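Amino acid amide racemase (Ochrobactrum anthropi, PDB 6GIO) binds pyridoxal-5'-phosphate and belongs to the class-III aminotransferase family, two copies of the chain forming the assembly. Local coordinates at residues 271-276 with 303-308; 54-59 with 307-312. All blocks are in the same frame, centred on the assembly; numbering follows the deposited sequence.

From the N terminus, the chain leaves strand 43-46 and enters the loop 54-59, which starts the longer of the two closures: interaction 2 is completed on 307-312, with 247 residues in between. Interaction 1 lies within that span. It starts at 271-276, between strands 262-265 and 276-281, and closes after just 26 residues on 303-308, so the short loop sits inside the long one and the two overlap at R307 and A308. Both end on helix 300-315, whose successive turns thus receive a near and a distant part of the sequence. The two contacts meet directly, G271 CA lying 3.6 Å from V309 CG2, and their centres are about 8 Å apart.

Interaction 1 (271-276 with 303-308)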
# COMPACT_ATOMS: atom_id res chain seq x y z
N GLY C 271 -10.12 8.28 -5.81
CA GLY C 271 -10.33 8.99 -7.05
C GLY C 271 -9.20 8.80 -8.07
O GLY C 271 -9.08 9.60 -9.00
N GLY C 272 -8.36 7.79 -7.88
CA GLY C 272 -7.23 7.56 -8.78
C GLY C 272 -5.91 7.70 -8.04
O GLY C 272 -4.86 7.37 -8.59
N LEU C 273 -5.95 8.23 -6.82
CA LEU C 273 -4.79 8.19 -5.93
C LEU C 273 -4.98 7.01 -4.97
O LEU C 273 -6.11 6.64 -4.67
CB LEU C 273 -4.61 9.49 -5.14
CG LEU C 273 -3.96 10.64 -5.92
CD1 LEU C 273 -4.97 11.31 -6.82
CD2 LEU C 273 -3.38 11.66 -4.96
N PRO C 274 -3.87 6.43 -4.50
CA PRO C 274 -3.97 5.27 -3.63
C PRO C 274 -4.51 5.63 -2.26
O PRO C 274 -3.86 6.35 -1.52
CB PRO C 274 -2.52 4.83 -3.48
CG PRO C 274 -1.82 5.43 -4.64
CD PRO C 274 -2.47 6.77 -4.78
N LEU C 275 -5.68 5.13 -1.90
CA LEU C 275 -6.20 5.37 -0.55
C LEU C 275 -7.19 4.26 -0.15
O LEU C 275 -8.12 3.88 -0.93
CB LEU C 275 -6.91 6.72 -0.52
CG LEU C 275 -7.75 7.16 0.69
CD1 LEU C 275 -6.84 7.40 1.88
CD2 LEU C 275 -8.48 8.45 0.37
N SER C 276 -7.03 3.77 1.08
CA SER C 276 -7.98 2.83 1.66
C SER C 276 -8.32 3.26 3.09
O SER C 276 -7.65 4.13 3.67
CB SER C 276 -7.42 1.41 1.65
OG SER C 276 -6.29 1.22 2.54
N THR C 303 -5.49 11.81 1.07
CA THR C 303 -6.72 12.06 1.87
C THR C 303 -7.50 13.27 1.36
O THR C 303 -8.73 13.24 1.37
CB THR C 303 -6.49 12.17 3.39
OG1 THR C 303 -5.54 13.17 3.69
CG2 THR C 303 -5.96 10.86 3.93
N ALA C 304 -6.80 14.31 0.89
CA ALA C 304 -7.49 15.42 0.26
C ALA C 304 -8.28 14.94 -0.99
O ALA C 304 -9.44 15.35 -1.18
CB ALA C 304 -6.53 16.57 -0.10
N ALA C 305 -7.68 14.09 -1.84
CA ALA C 305 -8.39 13.55 -2.99
C ALA C 305 -9.67 12.81 -2.54
O ALA C 305 -10.73 12.93 -3.14
CB ALA C 305 -7.48 12.65 -3.81
N GLY C 306 -9.56 12.05 -1.47
CA GLY C 306 -10.73 11.32 -0.96
C GLY C 306 -11.85 12.23 -0.48
O GLY C 306 -13.03 11.92 -0.63
N ARG C 307 -11.47 13.36 0.12
CA ARG C 307 -12.49 14.32 0.57
C ARG C 307 -13.23 14.86 -0.64
O ARG C 307 -14.45 15.00 -0.59
CB ARG C 307 -11.88 15.46 1.36
CG ARG C 307 -11.31 15.03 2.68
CD ARG C 307 -11.29 16.19 3.62
NE ARG C 307 -12.63 16.44 4.12
CZ ARG C 307 -13.10 17.64 4.45
NH1 ARG C 307 -12.35 18.74 4.34
NH2 ARG C 307 -14.34 17.75 4.89
N ALA C 308 -12.49 15.14 -1.72
CA ALA C 308 -13.08 15.64 -2.95
C ALA C 308 -14.00 14.59 -3.55
O ALA C 308 -15.08 14.90 -4.06
CB ALA C 308 -12.01 16.05 -3.96
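L275 faces T303 where the irregular chain 271-276 runs past helix 300-315, and these two residues bring the backbones closest, with their CA atoms 7.1 Å apart and no hydrogen bond spanning the gap. The contact is carried by the two methyl groups of L275, which touch two different parts of the helix. CD2 rests on the main chain itself, 3.9 Å from G306 CA, an approach made possible because this glycine has no side chain to intervene. CD1 meets T303 CG2 at 4.1 Å, the two side chains crossing at about a right angle. The leucine reaches out in this way because its CG is anti to the backbone N (chi1 171°), while T303 spends its hydroxyl on N299 O, just ahead of the helix's first residue, and leaves the methyl to the contact. Two residues back, L273 adds a second, lighter touch, its CD1 lying 4.1 Å from A305 CB. The result is a small, wholly buried, apolar join between helix and loop. Helix 61-72 backs L273 and A305, both of which pack on V67, whereas helix 85-97 supplies L90 to L275 and A86 and A87 to T303. Beyond L275 the loop becomes strand 276-281, paired through S276 with G109 of strand 104-109, the outermost strand, within this chain, of the sheet that also holds 262-265 and 234-238; F108 of that strand also touches L275.

Interaction 2 (54-59 with 307-312); sequences AALGYG and RAVLNT. With EDO (1,2-ethanediol), chain H.
L56 and T312 meet tip to tip, and this is where the contact is tight. L56 CD1 lies 3.7 Å from T312 CB, and its other methyl, CD2, comes within 4.0 Å of T312 CG2, so the forked end of the leucine embraces the threonine methyl. CD1 also leans on the helix backbone, 4.1 Å from V309 CA. The threonine is turned so that CG2 faces the leucine while OG1 folds back along its own helix (chi1 -57°) to give a 2.7 Å hydrogen bond to A308 O. That carbonyl oxygen already accepts T312 N, and the two donors approach from opposite faces of its plane, the hydroxyl tilted 27° out of it; the hydroxyl bond holds the rotation of the T312 side chain, while the amide bond belongs to the helix. On the other side, L56 is presented by a type I beta turn from A54 to G57, closed by G57 N to A54 O. In this fold-type I PLP protein the turn lies on the connection from strand 43-46 to helix 61-72, and I63 of that helix packs against both L56 and V309. Away from L56 the contact slackens: the CB of A308 stays well short of the turn, and the solvent side of this helix turn is marked by the exposed N311. At the end of the turn and just beyond it, a 1,2-ethanediol, probably from the crystallisation liquor, bonds to the backbone of the loop, its O1 donating to G57 O at 2.9 Å and its O2 accepting from G59 N. The diol is also hydrogen-bonded to H60 N and to V71 O of the second subunit.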
# COMPACT_ATOMS: atom_id res chain seq x y z
N ALA C 54 -11.06 5.20 -10.59
CA ALA C 54 -11.49 6.41 -11.29
C ALA C 54 -12.99 6.70 -11.16
O ALA C 54 -13.68 6.77 -12.15
CB ALA C 54 -11.06 6.34 -12.77
N ALA C 55 -13.47 6.96 -9.94
CA ALA C 55 -14.89 7.13 -9.66
C ALA C 55 -15.46 8.38 -10.34
O ALA C 55 -16.64 8.39 -10.78
CB ALA C 55 -15.14 7.21 -8.15
N LEU C 56 -14.65 9.44 -10.41
CA LEU C 56 -15.04 10.70 -11.06
C LEU C 56 -14.32 10.87 -12.40
O LEU C 56 -14.27 11.98 -12.94
CB LEU C 56 -14.70 11.89 -10.16
CG LEU C 56 -15.33 11.81 -8.77
CD1 LEU C 56 -15.03 13.08 -7.98
CD2 LEU C 56 -16.82 11.58 -8.87
N GLY C 57 -13.76 9.79 -12.94
CA GLY C 57 -13.11 9.90 -14.24
C GLY C 57 -11.72 10.46 -14.05
O GLY C 57 -11.12 10.27 -12.99
N TYR C 58 -11.24 11.18 -15.07
CA TYR C 58 -9.87 11.59 -15.20
C TYR C 58 -9.84 13.13 -15.38
O TYR C 58 -10.61 13.68 -16.14
CB TYR C 58 -9.24 10.82 -16.41
CG TYR C 58 -9.37 9.30 -16.22
CD1 TYR C 58 -8.53 8.62 -15.36
CD2 TYR C 58 -10.36 8.58 -16.86
CE1 TYR C 58 -8.67 7.24 -15.13
CE2 TYR C 58 -10.50 7.20 -16.63
CZ TYR C 58 -9.65 6.54 -15.76
OH TYR C 58 -9.77 5.17 -15.54
N GLY C 59 -8.95 13.80 -14.66
CA GLY C 59 -8.84 15.24 -14.68
C GLY C 59 -10.02 15.93 -14.02
O GLY C 59 -10.28 17.09 -14.28
N ARG C 307 -11.47 13.36 0.12
CA ARG C 307 -12.49 14.32 0.57
C ARG C 307 -13.23 14.86 -0.64
O ARG C 307 -14.45 15.00 -0.59
CB ARG C 307 -11.88 15.46 1.36
CG ARG C 307 -11.31 15.03 2.68
CD ARG C 307 -11.29 16.19 3.62
NE ARG C 307 -12.63 16.44 4.12
CZ ARG C 307 -13.10 17.64 4.45
NH1 ARG C 307 -12.35 18.74 4.34
NH2 ARG C 307 -14.34 17.75 4.89
N ALA C 308 -12.49 15.14 -1.72
CA ALA C 308 -13.08 15.64 -2.95
C ALA C 308 -14.00 14.59 -3.55
O ALA C 308 -15.08 14.90 -4.06
CB ALA C 308 -12.01 16.05 -3.96
N VAL C 309 -13.61 13.33 -3.49
CA VAL C 309 -14.48 12.27 -4.01
C VAL C 309 -15.82 12.23 -3.24
O VAL C 309 -16.91 12.30 -3.81
CB VAL C 309 -13.77 10.90 -3.99
CG1 VAL C 309 -14.76 9.78 -4.20
CG2 VAL C 309 -12.68 10.84 -5.08
N LEU C 310 -15.73 12.09 -1.93
CA LEU C 310 -16.94 12.02 -1.10
C LEU C 310 -17.77 13.28 -1.26
O LEU C 310 -18.99 13.20 -1.37
CB LEU C 310 -16.57 11.86 0.37
CG LEU C 310 -15.82 10.60 0.78
CD1 LEU C 310 -15.84 10.50 2.30
CD2 LEU C 310 -16.43 9.35 0.19
N ASN C 311 -17.12 14.45 -1.32
CA ASN C 311 -17.90 15.69 -1.38
C ASN C 311 -18.70 15.76 -2.70
O ASN C 311 -19.89 16.08 -2.69
CB ASN C 311 -17.00 16.91 -1.20
CG ASN C 311 -17.77 18.21 -1.17
OD1 ASN C 311 -18.54 18.49 -0.26
ND2 ASN C 311 -17.59 19.00 -2.20
N THR C 312 -18.04 15.43 -3.82
CA THR C 312 -18.68 15.41 -5.13
C THR C 312 -19.84 14.43 -5.21
O THR C 312 -20.91 14.74 -5.76
CB THR C 312 -17.65 15.04 -6.18
OG1 THR C 312 -16.57 15.97 -6.10
CG2 THR C 312 -18.23 15.06 -7.53
C1 EDO H . -9.03 12.20 -11.01
O1 EDO H . -10.04 12.68 -11.91
C2 EDO H . -7.85 13.15 -10.97
O2 EDO H . -7.26 13.21 -12.30